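Local coordinates for protein putative secreted lipase (Streptomyces sp. W007, PDB 5H6G) that probably hydrolyses ester bonds of lipids as a secreted, thermostable lipase of the alpha/beta-hydrolase fold, at residues V194-Y199 and R207-D212. Numbering follows the deposited sequence.
Sequences VIATKY and RTQYLD. With PO4 (phosphate ion), chain D.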
loop_
_atom_site.group_PDB
_atom_site.type_symbol
_atom_site.label_atom_id
_atom_site.label_comp_id
_atom_site.label_asym_id
_atom_site.label_seq_id
_atom_site.Cartn_x
_atom_site.Cartn_y
_atom_site.Cartn_z
ATOM N N VAL A 194 3.138 -7.568 -5.710
ATOM C CA VAL A 194 1.999 -7.868 -4.862
ATOM C C VAL A 194 2.394 -8.989 -3.900
ATOM O O VAL A 194 2.941 -10.023 -4.329
ATOM C CB VAL A 194 0.755 -8.265 -5.651
ATOM C CG1 VAL A 194 -0.373 -8.634 -4.706
ATOM C CG2 VAL A 194 0.303 -7.099 -6.518
ATOM N N ILE A 195 2.121 -8.753 -2.610
ATOM C CA ILE A 195 2.371 -9.719 -1.529
ATOM C C ILE A 195 1.034 -10.045 -0.892
ATOM O O ILE A 195 0.421 -9.168 -0.330
ATOM C CB ILE A 195 3.326 -9.161 -0.463
ATOM C CG1 ILE A 195 4.643 -8.737 -1.120
ATOM C CG2 ILE A 195 3.617 -10.230 0.584
ATOM C CD1 ILE A 195 5.587 -7.922 -0.263
ATOM N N ALA A 196 0.578 -11.291 -1.016
ATOM C CA ALA A 196 -0.708 -11.715 -0.470
ATOM C C ALA A 196 -0.543 -12.879 0.486
ATOM O O ALA A 196 0.468 -13.605 0.433
ATOM C CB ALA A 196 -1.656 -12.105 -1.586
ATOM N N THR A 197 -1.549 -13.042 1.354
ATOM C CA THR A 197 -1.640 -14.173 2.320
ATOM C C THR A 197 -2.911 -14.995 2.055
ATOM O O THR A 197 -3.999 -14.428 1.862
ATOM C CB THR A 197 -1.617 -13.713 3.807
ATOM O OG1 THR A 197 -1.795 -14.848 4.660
ATOM C CG2 THR A 197 -2.719 -12.705 4.132
ATOM N N LYS A 198 -2.782 -16.322 2.041
ATOM C CA LYS A 198 -3.951 -17.203 1.805
ATOM C C LYS A 198 -4.936 -17.239 2.969
ATOM O O LYS A 198 -6.016 -17.774 2.816
ATOM C CB LYS A 198 -3.517 -18.637 1.479
ATOM C CG LYS A 198 -3.001 -19.407 2.682
ATOM C CD LYS A 198 -2.185 -20.631 2.305
ATOM C CE LYS A 198 -3.058 -21.855 2.114
ATOM N NZ LYS A 198 -2.167 -23.034 1.984
ATOM N N TYR A 199 -4.549 -16.732 4.140
ATOM C CA TYR A 199 -5.502 -16.559 5.278
ATOM C C TYR A 199 -6.242 -15.209 5.262
ATOM O O TYR A 199 -6.830 -14.809 6.264
ATOM C CB TYR A 199 -4.785 -16.802 6.613
ATOM C CG TYR A 199 -4.099 -18.138 6.597
ATOM C CD1 TYR A 199 -4.842 -19.321 6.500
ATOM C CD2 TYR A 199 -2.726 -18.232 6.591
ATOM C CE1 TYR A 199 -4.216 -20.568 6.428
ATOM C CE2 TYR A 199 -2.093 -19.466 6.517
ATOM C CZ TYR A 199 -2.842 -20.627 6.439
ATOM O OH TYR A 199 -2.201 -21.825 6.366
ATOM N N ARG A 207 -6.386 -14.510 -4.841
ATOM C CA ARG A 207 -5.751 -14.346 -6.149
ATOM C C ARG A 207 -6.208 -13.107 -6.934
ATOM O O ARG A 207 -5.483 -12.630 -7.819
ATOM C CB ARG A 207 -5.884 -15.625 -6.988
ATOM C CG ARG A 207 -4.692 -16.563 -6.794
ATOM C CD ARG A 207 -4.878 -17.977 -7.358
ATOM N NE ARG A 207 -5.272 -18.902 -6.287
ATOM C CZ ARG A 207 -4.631 -20.012 -5.918
ATOM N NH1 ARG A 207 -3.527 -20.441 -6.537
ATOM N NH2 ARG A 207 -5.125 -20.723 -4.913
ATOM N N THR A 208 -7.373 -12.561 -6.574
ATOM C CA THR A 208 -7.853 -11.293 -7.129
ATOM C C THR A 208 -6.969 -10.106 -6.733
ATOM O O THR A 208 -7.090 -9.023 -7.296
ATOM C CB THR A 208 -9.307 -10.960 -6.676
ATOM O OG1 THR A 208 -9.350 -10.782 -5.256
ATOM C CG2 THR A 208 -10.311 -12.060 -7.093
ATOM N N GLN A 209 -6.127 -10.279 -5.727
ATOM C CA GLN A 209 -5.199 -9.249 -5.321
ATOM C C GLN A 209 -4.059 -9.108 -6.340
ATOM O O GLN A 209 -3.512 -8.038 -6.522
ATOM C CB GLN A 209 -4.639 -9.582 -3.954
ATOM C CG GLN A 209 -5.689 -9.660 -2.856
ATOM C CD GLN A 209 -5.120 -10.098 -1.527
ATOM O OE1 GLN A 209 -3.929 -9.972 -1.276
ATOM N NE2 GLN A 209 -5.974 -10.629 -0.671
ATOM N N TYR A 210 -3.717 -10.208 -6.992
ATOM C CA TYR A 210 -2.649 -10.235 -7.964
ATOM C C TYR A 210 -2.921 -9.417 -9.199
ATOM O O TYR A 210 -4.062 -9.229 -9.591
ATOM C CB TYR A 210 -2.370 -11.674 -8.392
ATOM C CG TYR A 210 -1.754 -12.583 -7.329
ATOM C CD1 TYR A 210 -1.158 -12.078 -6.177
ATOM C CD2 TYR A 210 -1.715 -13.967 -7.532
ATOM C CE1 TYR A 210 -0.574 -12.924 -5.249
ATOM C CE2 TYR A 210 -1.125 -14.822 -6.607
ATOM C CZ TYR A 210 -0.570 -14.291 -5.470
ATOM O OH TYR A 210 0.017 -15.122 -4.575
ATOM N N LEU A 211 -1.834 -8.955 -9.808
ATOM C CA LEU A 211 -1.879 -8.135 -11.030
ATOM C C LEU A 211 -1.349 -8.947 -12.208
ATOM O O LEU A 211 -0.310 -9.582 -12.110
ATOM C CB LEU A 211 -1.029 -6.881 -10.847
ATOM C CG LEU A 211 -1.601 -5.522 -10.431
ATOM C CD1 LEU A 211 -3.048 -5.520 -10.019
ATOM C CD2 LEU A 211 -0.733 -4.848 -9.391
ATOM N N ASP A 212 -2.078 -8.922 -13.315
ATOM C CA ASP A 212 -1.624 -9.499 -14.563
ATOM C C ASP A 212 -0.919 -8.459 -15.483
ATOM O O ASP A 212 -1.542 -7.504 -15.978
ATOM C CB ASP A 212 -2.826 -10.123 -15.269
ATOM C CG ASP A 212 -2.456 -10.792 -16.570
ATOM O OD1 ASP A 212 -1.320 -11.290 -16.710
ATOM O OD2 ASP A 212 -3.331 -10.816 -17.443
HETATM P P PO4 D . -5.916 -22.598 -1.794
HETATM O O1 PO4 D . -4.824 -22.599 -2.848
HETATM O O2 PO4 D . -5.557 -23.561 -0.678
HETATM O O3 PO4 D . -7.229 -23.030 -2.421
HETATM O O4 PO4 D . -6.049 -21.212 -1.206
HETATM O O HOH W 1 -3.538 -10.976 1.176
#
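V194 meets the returning chain with both of its methyls. CG1 lies at the edge of the Y210 ring, in the ring plane and 3.8 Å from CD1, while CG2 touches L211 CD2 at 3.8 Å, those two side chains crossing at about a right angle. A chi1 of 177° sets CG1 across from the backbone N and CG2 beside it, with the Q209 carbonyl oxygen near both. Cutting V194 back to an alanine is likely to lose the methyl contacts to Y210 CD1 and L211 CD2 and open a gap there. Two residues on, A196 CB approaches Y210 CE1 obliquely at 3.9 Å and comes close to Q209 OE1, at 3.1 Å.

No direct hydrogen bond joins 194-199 to 207-212; a water mediates instead, accepting from T197 N (2.9 Å) and donating to Q209 OE1 (2.7 Å). The extended end of Q209 (chi2 176°) carries OE1 to A196 CB and to the water, and NE2 binds V203 O and, weakly, D200 OD2. D200 is probably the acid of a Ser-His-Asp triad with S109 and H232, so Q209 would be a second-shell residue steadying the acid loop. The turn is closed by Y210 N to R207 O (3.1 Å), and N138 ND2 holds Q209 O. R207 NH2 makes a weak hydrogen bond to O1 of a phosphate ion, probably from the crystallisation liquor.

The contact folds the loop that follows strand 191-196 back over that strand's end. Strand 191-196 runs parallel between 128-134 and the outermost 216-220, whose N218 and L220 also touch Y210, while I195 faces helix 240-250.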